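PDB 3EO7: putative Nitroreductase from Anabaena variabilis ATCC 29413, which binds flavin mononucleotide and, as a member of the nitroreductase family, is probably an FMN-dependent oxidoreductase. Local coordinates for residues A[40-52]-A[126-138]. Residues are numbered along the deposited sequence; the frame is centred on the assembly and turned at random. Where two conformers were deposited one is given.
Sequences FKEYKIGSAIDLK and YNYQCRTHSLIHY. With ACT (acetate ion), chain J.
Ile49 and Leu135 form a hydrogen-bonded antiparallel pair where strand 47-50 closes one edge of the nitroreductase-type sheet against the hairpin of strands 124-129 and 134-139. Ile49 N gives a nearly straight bond to Leu135 O (2.7 Å), and His137 N binds Ser47 O likewise; Ser47 N to His137 O is longer, its donor above the carbonyl plane. Packing is tight toward helix 66-82, where Leu51 CD1 meets Leu135 CG and Leu51 CB lies over one face of the His133 ring, 3.7 Å from its centroid. At the hairpin turn a G1 beta bulge sets His133 and Ser134 together opposite Gln129.

The preceding loop, residues 40-46, also packs closely: the Tyr43 and Tyr138 rings make an offset stack, planes 28° apart, and Gln129 NE2 donates to Lys41 O at 2.8 Å. Arg131 CG lies over the centre of the Phe40 ring; the chi3 bend (-64°) then turns the guanidinium nearly parallel to it and sends NH1 into a salt bridge with Glu42 OE2 (2.9 Å), syn but tilted out of the carboxylate plane. With Arg131 replaced by alanine, Glu42 would probably lose its salt-bridge mate and one Phe40 face its cover.

Glu42, Gly46, Ser47, Ala48 and Lys52 form the looser, solvent-facing side. An acetate, probably from the crystallisation liquor, sits beside Glu42, weakly bonded by Tyr43 N. Lys52 N closes an Asx turn on Asp50 OD1; Lys52 NZ salt-bridges that oxygen from the opposite face and reaches Thr132 O at 2.7 Å.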
ATOM      1  N   PHE A  40       9.593  13.710   8.719  1.00 18.91           N
ATOM      2  CA  PHE A  40      10.725  13.752   7.808  1.00 19.35           C
ATOM      3  C   PHE A  40      11.957  13.408   8.641  1.00 21.45           C
ATOM      4  O   PHE A  40      12.000  13.739   9.827  1.00 19.31           O
ATOM      5  CB  PHE A  40      10.928  15.170   7.234  1.00 19.42           C
ATOM      6  CG  PHE A  40       9.676  15.814   6.690  1.00 19.70           C
ATOM      7  CD1 PHE A  40       9.159  15.446   5.442  1.00 19.06           C
ATOM      8  CD2 PHE A  40       9.011  16.781   7.424  1.00 23.91           C
ATOM      9  CE1 PHE A  40       8.012  16.068   4.925  1.00 18.74           C
ATOM     10  CE2 PHE A  40       7.866  17.382   6.926  1.00 23.45           C
ATOM     11  CZ  PHE A  40       7.364  17.003   5.682  1.00 19.27           C
ATOM     12  N   LYS A  41      12.982  12.825   8.021  1.00 18.61           N
ATOM     13  CA  LYS A  41      14.244  12.559   8.709  1.00 19.50           C
ATOM     14  C   LYS A  41      15.279  13.646   8.417  1.00 21.79           C
ATOM     15  O   LYS A  41      15.377  14.145   7.287  1.00 22.21           O
ATOM     16  CB  LYS A  41      14.843  11.204   8.336  1.00 19.22           C
ATOM     17  CG  LYS A  41      13.992  10.010   8.756  1.00 18.95           C
ATOM     18  CD  LYS A  41      14.685   8.670   8.599  1.00 20.50           C
ATOM     19  CE  LYS A  41      15.914   8.471   9.480  1.00 18.37           C
ATOM     20  NZ  LYS A  41      16.370   7.044   9.517  1.00 14.57           N
ATOM     21  N   GLU A  42      16.069  13.985   9.436  1.00 24.27           N
ATOM     22  CA  GLU A  42      17.155  14.965   9.306  1.00 25.74           C
ATOM     23  C   GLU A  42      18.492  14.261   9.268  1.00 27.17           C
ATOM     24  O   GLU A  42      18.713  13.289   9.998  1.00 29.39           O
ATOM     25  CB  GLU A  42      17.182  15.904  10.512  1.00 28.86           C
ATOM     26  CG  GLU A  42      15.876  16.572  10.796  1.00 32.66           C
ATOM     27  CD  GLU A  42      15.499  17.598   9.753  1.00 43.96           C
ATOM     28  OE1 GLU A  42      16.284  17.816   8.798  1.00 42.56           O
ATOM     29  OE2 GLU A  42      14.404  18.186   9.905  1.00 49.97           O
ATOM     30  N   TYR A  43      19.371  14.719   8.395  1.00 27.63           N
ATOM     31  CA  TYR A  43      20.739  14.196   8.321  1.00 30.07           C
ATOM     32  C   TYR A  43      21.718  15.352   8.508  1.00 32.29           C
ATOM     33  O   TYR A  43      21.578  16.416   7.907  1.00 35.16           O
ATOM     34  CB  TYR A  43      20.981  13.469   7.026  1.00 28.24           C
ATOM     35  CG  TYR A  43      20.227  12.194   6.959  1.00 27.28           C
ATOM     36  CD1 TYR A  43      18.900  12.177   6.547  1.00 28.78           C
ATOM     37  CD2 TYR A  43      20.812  10.987   7.342  1.00 23.75           C
ATOM     38  CE1 TYR A  43      18.202  11.023   6.500  1.00 23.41           C
ATOM     39  CE2 TYR A  43      20.100   9.822   7.291  1.00 24.18           C
ATOM     40  CZ  TYR A  43      18.779   9.859   6.887  1.00 24.55           C
ATOM     41  OH  TYR A  43      18.084   8.700   6.831  1.00 25.72           O
ATOM     42  N   LYS A  44      22.657  15.168   9.410  1.00 36.10           N
ATOM     43  CA  LYS A  44      23.633  16.205   9.690  1.00 38.93           C
ATOM     44  C   LYS A  44      24.868  15.941   8.837  1.00 39.88           C
ATOM     45  O   LYS A  44      25.652  16.842   8.594  1.00 42.31           O
ATOM     46  CB  LYS A  44      23.978  16.232  11.191  1.00 41.07           C
ATOM     47  N   ILE A  45      25.016  14.714   8.344  1.00 38.27           N
ATOM     48  CA  ILE A  45      26.186  14.345   7.571  1.00 40.42           C
ATOM     49  C   ILE A  45      25.793  13.679   6.258  1.00 35.90           C
ATOM     50  O   ILE A  45      24.985  12.773   6.243  1.00 36.91           O
ATOM     51  CB  ILE A  45      27.129  13.425   8.409  1.00 41.85           C
ATOM     52  CG1 ILE A  45      26.406  12.143   8.851  1.00 48.10           C
ATOM     53  CG2 ILE A  45      27.646  14.181   9.656  1.00 41.97           C
ATOM     54  CD1 ILE A  45      27.265  11.172   9.683  1.00 47.51           C
ATOM     55  N   GLY A  46      26.354  14.160   5.159  1.00 33.36           N
ATOM     56  CA  GLY A  46      26.101  13.586   3.849  1.00 33.50           C
ATOM     57  C   GLY A  46      25.915  14.633   2.775  1.00 33.26           C
ATOM     58  O   GLY A  46      25.653  15.794   3.060  1.00 38.50           O
ATOM     59  N   SER A  47      26.075  14.214   1.535  1.00 29.28           N
ATOM     60  CA  SER A  47      25.902  15.085   0.386  1.00 30.54           C
ATOM     61  C   SER A  47      24.459  15.059  -0.073  1.00 27.43           C
ATOM     62  O   SER A  47      23.871  13.988  -0.178  1.00 24.46           O
ATOM     63  CB  SER A  47      26.778  14.584  -0.748  1.00 31.63           C
ATOM     64  OG  SER A  47      28.135  14.641  -0.362  1.00 42.56           O
ATOM     65  N   ALA A  48      23.895  16.225  -0.352  1.00 25.14           N
ATOM     66  CA  ALA A  48      22.528  16.306  -0.855  1.00 25.04           C
ATOM     67  C   ALA A  48      22.570  16.366  -2.379  1.00 25.49           C
ATOM     68  O   ALA A  48      23.357  17.127  -2.945  1.00 26.65           O
ATOM     69  CB  ALA A  48      21.844  17.530  -0.296  1.00 26.11           C
ATOM     70  N   ILE A  49      21.787  15.525  -3.049  1.00 20.35           N
ATOM     71  CA  ILE A  49      21.657  15.543  -4.494  1.00 21.74           C
ATOM     72  C   ILE A  49      20.284  16.149  -4.800  1.00 20.41           C
ATOM     73  O   ILE A  49      19.263  15.580  -4.474  1.00 18.96           O
ATOM     74  CB  ILE A  49      21.720  14.154  -5.107  1.00 22.70           C
ATOM     75  CG1 ILE A  49      23.007  13.431  -4.686  1.00 29.79           C
ATOM     76  CG2 ILE A  49      21.569  14.235  -6.635  1.00 22.37           C
ATOM     77  CD1 ILE A  49      23.136  12.048  -5.309  1.00 29.93           C
ATOM     78  N   ASP A  50      20.268  17.322  -5.418  1.00 18.73           N
ATOM     79  CA  ASP A  50      19.017  17.993  -5.739  1.00 17.84           C
ATOM     80  C   ASP A  50      18.409  17.390  -6.977  1.00 17.24           C
ATOM     81  O   ASP A  50      19.017  17.433  -8.048  1.00 16.69           O
ATOM     82  CB  ASP A  50      19.299  19.482  -5.978  1.00 19.35           C
ATOM     83  CG  ASP A  50      18.057  20.300  -6.276  1.00 20.64           C
ATOM     84  OD1 ASP A  50      16.913  19.788  -6.221  1.00 21.71           O
ATOM     85  OD2 ASP A  50      18.266  21.499  -6.582  1.00 21.32           O
ATOM     86  N   LEU A  51      17.197  16.861  -6.852  1.00 16.96           N
ATOM     87  CA  LEU A  51      16.531  16.217  -7.986  1.00 17.76           C
ATOM     88  C   LEU A  51      15.599  17.152  -8.738  1.00 16.01           C
ATOM     89  O   LEU A  51      15.058  16.787  -9.773  1.00 16.25           O
ATOM     90  CB  LEU A  51      15.743  14.996  -7.529  1.00 19.15           C
ATOM     91  CG  LEU A  51      16.548  13.843  -6.920  1.00 20.73           C
ATOM     92  CD1 LEU A  51      15.618  12.816  -6.286  1.00 19.44           C
ATOM     93  CD2 LEU A  51      17.444  13.206  -7.972  1.00 20.87           C
ATOM     94  N   LYS A  52      15.353  18.328  -8.190  1.00 19.21           N
ATOM     95  CA  LYS A  52      14.426  19.267  -8.820  1.00 18.47           C
ATOM     96  C   LYS A  52      14.791  19.709 -10.243  1.00 19.25           C
ATOM     97  O   LYS A  52      13.900  19.816 -11.083  1.00 18.26           O
ATOM     98  CB  LYS A  52      14.194  20.484  -7.915  1.00 22.28           C
ATOM     99  CG  LYS A  52      13.450  20.124  -6.638  1.00 22.03           C
ATOM    100  CD  LYS A  52      13.149  21.312  -5.770  1.00 20.08           C
ATOM    101  CE  LYS A  52      14.398  22.016  -5.274  1.00 24.06           C
ATOM    102  NZ  LYS A  52      15.282  21.167  -4.412  1.00 21.69           N
ATOM    103  N   TYR A 126      21.138   6.297   0.421  1.00 14.91           N
ATOM    104  CA  TYR A 126      20.504   7.590   0.190  1.00 16.15           C
ATOM    105  C   TYR A 126      19.102   7.626   0.823  1.00 17.87           C
ATOM    106  O   TYR A 126      18.328   6.678   0.699  1.00 18.28           O
ATOM    107  CB  TYR A 126      20.325   7.850  -1.311  1.00 16.01           C
ATOM    108  CG  TYR A 126      21.596   7.833  -2.142  1.00 16.76           C
ATOM    109  CD1 TYR A 126      22.216   6.629  -2.490  1.00 15.83           C
ATOM    110  CD2 TYR A 126      22.143   9.009  -2.614  1.00 17.23           C
ATOM    111  CE1 TYR A 126      23.353   6.616  -3.264  1.00 18.25           C
ATOM    112  CE2 TYR A 126      23.271   9.002  -3.398  1.00 18.15           C
ATOM    113  CZ  TYR A 126      23.881   7.811  -3.708  1.00 18.14           C
ATOM    114  OH  TYR A 126      25.016   7.860  -4.462  1.00 18.61           O
ATOM    115  N   ASN A 127      18.794   8.722   1.519  1.00 15.97           N
ATOM    116  CA  ASN A 127      17.464   8.933   2.046  1.00 13.66           C
ATOM    117  C   ASN A 127      16.745   9.935   1.135  1.00 15.36           C
ATOM    118  O   ASN A 127      17.298  10.997   0.808  1.00 14.32           O
ATOM    119  CB  ASN A 127      17.508   9.470   3.473  1.00 16.14           C
ATOM    120  CG  ASN A 127      16.128   9.772   4.013  1.00 19.67           C
ATOM    121  OD1 ASN A 127      15.760  10.930   4.096  1.00 18.68           O
ATOM    122  ND2 ASN A 127      15.328   8.727   4.305  1.00 16.23           N
ATOM    123  N   TYR A 128      15.516   9.626   0.781  1.00 16.19           N
ATOM    124  CA  TYR A 128      14.692  10.531  -0.018  1.00 15.69           C
ATOM    125  C   TYR A 128      14.061  11.625   0.875  1.00 16.32           C
ATOM    126  O   TYR A 128      13.302  11.345   1.781  1.00 15.47           O
ATOM    127  CB  TYR A 128      13.604   9.770  -0.817  1.00 15.97           C
ATOM    128  CG  TYR A 128      12.748  10.753  -1.610  1.00 13.93           C
ATOM    129  CD1 TYR A 128      13.322  11.554  -2.607  1.00 14.42           C
ATOM    130  CD2 TYR A 128      11.399  10.919  -1.326  1.00 16.21           C
ATOM    131  CE1 TYR A 128      12.569  12.524  -3.276  1.00 15.33           C
ATOM    132  CE2 TYR A 128      10.615  11.845  -2.029  1.00 17.66           C
ATOM    133  CZ  TYR A 128      11.208  12.650  -2.988  1.00 16.27           C
ATOM    134  OH  TYR A 128      10.415  13.549  -3.626  1.00 16.58           O
ATOM    135  N   GLN A 129      14.379  12.864   0.573  1.00 15.85           N
ATOM    136  CA  GLN A 129      13.880  14.017   1.316  1.00 17.45           C
ATOM    137  C   GLN A 129      12.700  14.638   0.565  1.00 15.86           C
ATOM    138  O   GLN A 129      12.888  15.336  -0.428  1.00 16.18           O
ATOM    139  CB  GLN A 129      15.004  15.031   1.441  1.00 18.47           C
ATOM    140  CG  GLN A 129      16.117  14.585   2.341  1.00 18.26           C
ATOM    141  CD  GLN A 129      15.757  14.764   3.793  1.00 29.39           C
ATOM    142  OE1 GLN A 129      15.297  15.838   4.188  1.00 35.68           O
ATOM    143  NE2 GLN A 129      15.938  13.723   4.594  1.00 22.24           N
ATOM    144  N   CYS A 130      11.498  14.334   1.020  1.00 16.93           N
ATOM    145  CA  CYS A 130      10.254  14.842   0.444  1.00 18.33           C
ATOM    146  C   CYS A 130      10.225  16.363   0.431  1.00 18.16           C
ATOM    147  O   CYS A 130       9.761  16.964  -0.528  1.00 18.54           O
ATOM    148  CB  CYS A 130       9.043  14.327   1.252  1.00 18.46           C
ATOM    149  SG  CYS A 130       8.798  12.540   1.229  1.00 23.19           S
ATOM    150  N   ARG A 131      10.761  16.990   1.474  1.00 18.98           N
ATOM    151  CA  ARG A 131      10.672  18.452   1.604  1.00 19.92           C
ATOM    152  C   ARG A 131      11.369  19.247   0.522  1.00 20.25           C
ATOM    153  O   ARG A 131      10.926  20.325   0.153  1.00 22.61           O
ATOM    154  CB  ARG A 131      11.199  18.907   2.968  1.00 21.63           C
ATOM    155  CG  ARG A 131      10.241  18.620   4.091  1.00 26.15           C
ATOM    156  CD  ARG A 131      10.948  18.896   5.404  1.00 33.14           C
ATOM    157  NE  ARG A 131      12.051  17.949   5.512  1.00 40.90           N
ATOM    158  CZ  ARG A 131      12.952  17.920   6.481  1.00 39.90           C
ATOM    159  NH1 ARG A 131      12.872  18.782   7.491  1.00 42.43           N
ATOM    160  NH2 ARG A 131      13.916  16.997   6.436  1.00 29.83           N
ATOM    161  N   THR A 132      12.476  18.724   0.027  1.00 17.66           N
ATOM    162  CA  THR A 132      13.290  19.415  -0.937  1.00 17.84           C
ATOM    163  C   THR A 132      13.405  18.653  -2.264  1.00 17.61           C
ATOM    164  O   THR A 132      14.050  19.125  -3.204  1.00 21.13           O
ATOM    165  CB  THR A 132      14.692  19.614  -0.330  1.00 19.92           C
ATOM    166  OG1 THR A 132      15.215  18.343   0.076  1.00 20.75           O
ATOM    167  CG2 THR A 132      14.581  20.561   0.884  1.00 18.70           C
ATOM    168  N   HIS A 133      12.770  17.483  -2.344  1.00 18.99           N
ATOM    169  CA  HIS A 133      12.910  16.617  -3.524  1.00 18.61           C
ATOM    170  C   HIS A 133      14.412  16.422  -3.824  1.00 17.14           C
ATOM    171  O   HIS A 133      14.948  16.777  -4.898  1.00 17.07           O
ATOM    172  CB  HIS A 133      12.141  17.100  -4.758  1.00 17.88           C
ATOM    173  CG  HIS A 133      12.140  16.097  -5.866  1.00 17.46           C
ATOM    174  ND1 HIS A 133      11.773  14.780  -5.662  1.00 16.95           N
ATOM    175  CD2 HIS A 133      12.469  16.200  -7.174  1.00 17.45           C
ATOM    176  CE1 HIS A 133      11.883  14.119  -6.799  1.00 16.98           C
ATOM    177  NE2 HIS A 133      12.318  14.951  -7.733  1.00 15.30           N
ATOM    178  N   SER A 134      15.089  15.880  -2.820  0.50 17.05           N
ATOM    179  CA  SER A 134      16.506  15.590  -2.888  0.50 17.54           C
ATOM    180  C   SER A 134      16.791  14.238  -2.261  0.50 16.38           C
ATOM    181  O   SER A 134      15.934  13.667  -1.602  0.50 16.25           O
ATOM    182  CB  SER A 134      17.311  16.654  -2.140  0.50 17.61           C
ATOM    183  OG  SER A 134      16.916  16.785  -0.774  0.50 11.80           O
ATOM    184  N   LEU A 135      18.001  13.745  -2.508  1.00 16.54           N
ATOM    185  CA  LEU A 135      18.526  12.545  -1.898  1.00 19.04           C
ATOM    186  C   LEU A 135      19.706  12.973  -1.029  1.00 19.52           C
ATOM    187  O   LEU A 135      20.538  13.798  -1.464  1.00 25.56           O
ATOM    188  CB  LEU A 135      19.030  11.555  -2.949  1.00 19.54           C
ATOM    189  CG  LEU A 135      17.971  10.835  -3.758  1.00 19.97           C
ATOM    190  CD1 LEU A 135      18.711  10.096  -4.902  1.00 22.47           C
ATOM    191  CD2 LEU A 135      17.147   9.877  -2.918  1.00 17.92           C
ATOM    192  N   ILE A 136      19.771  12.481   0.199  0.50 18.95           N
ATOM    193  CA  ILE A 136      20.936  12.723   1.036  0.50 18.05           C
ATOM    194  C   ILE A 136      21.728  11.432   1.045  0.50 16.98           C
ATOM    195  O   ILE A 136      21.233  10.390   1.489  0.50 17.28           O
ATOM    196  CB  ILE A 136      20.597  13.146   2.452  0.50 19.39           C
ATOM    197  CG1 ILE A 136      19.821  14.469   2.418  0.50 26.90           C
ATOM    198  CG2 ILE A 136      21.900  13.272   3.284  0.50 20.18           C
ATOM    199  CD1 ILE A 136      19.188  14.843   3.729  0.50 26.17           C
ATOM    200  N   HIS A 137      22.939  11.509   0.500  1.00 16.80           N
ATOM    201  CA  HIS A 137      23.850  10.386   0.419  1.00 16.42           C
ATOM    202  C   HIS A 137      24.553  10.332   1.756  1.00 17.79           C
ATOM    203  O   HIS A 137      25.556  10.991   1.973  1.00 20.97           O
ATOM    204  CB  HIS A 137      24.796  10.598  -0.740  1.00 15.34           C
ATOM    205  CG  HIS A 137      25.644   9.421  -1.088  1.00 16.97           C
ATOM    206  ND1 HIS A 137      26.817   9.538  -1.808  1.00 20.59           N
ATOM    207  CD2 HIS A 137      25.491   8.101  -0.835  1.00 14.62           C
ATOM    208  CE1 HIS A 137      27.330   8.335  -2.006  1.00 19.74           C
ATOM    209  NE2 HIS A 137      26.555   7.446  -1.408  1.00 18.97           N
ATOM    210  N   TYR A 138      24.001   9.553   2.671  1.00 17.95           N
ATOM    211  CA  TYR A 138      24.531   9.554   4.019  1.00 17.24           C
ATOM    212  C   TYR A 138      25.558   8.494   4.307  1.00 18.66           C
ATOM    213  O   TYR A 138      26.120   8.501   5.391  1.00 20.14           O
ATOM    214  CB  TYR A 138      23.417   9.512   5.044  1.00 18.64           C
ATOM    215  CG  TYR A 138      22.614   8.247   5.142  1.00 18.60           C
ATOM    216  CD1 TYR A 138      21.474   8.070   4.373  1.00 14.47           C
ATOM    217  CD2 TYR A 138      22.918   7.280   6.095  1.00 17.46           C
ATOM    218  CE1 TYR A 138      20.694   6.903   4.491  1.00 20.02           C
ATOM    219  CE2 TYR A 138      22.156   6.103   6.219  1.00 21.01           C
ATOM    220  CZ  TYR A 138      21.032   5.929   5.411  1.00 21.31           C
ATOM    221  OH  TYR A 138      20.228   4.803   5.533  1.00 17.82           O
TER
HETATM  222  C   ACT J 708      18.805  17.349   6.123  1.00 57.22           C
HETATM  223  O   ACT J 708      17.939  16.504   5.775  1.00 54.76           O
HETATM  224  OXT ACT J 708      18.601  17.924   7.214  1.00 58.51           O
HETATM  225  CH3 ACT J 708      20.028  17.666   5.316  1.00 55.37           C
HETATM  226  O   HOH W   1      13.207  11.790   5.175  1.00 18.26           O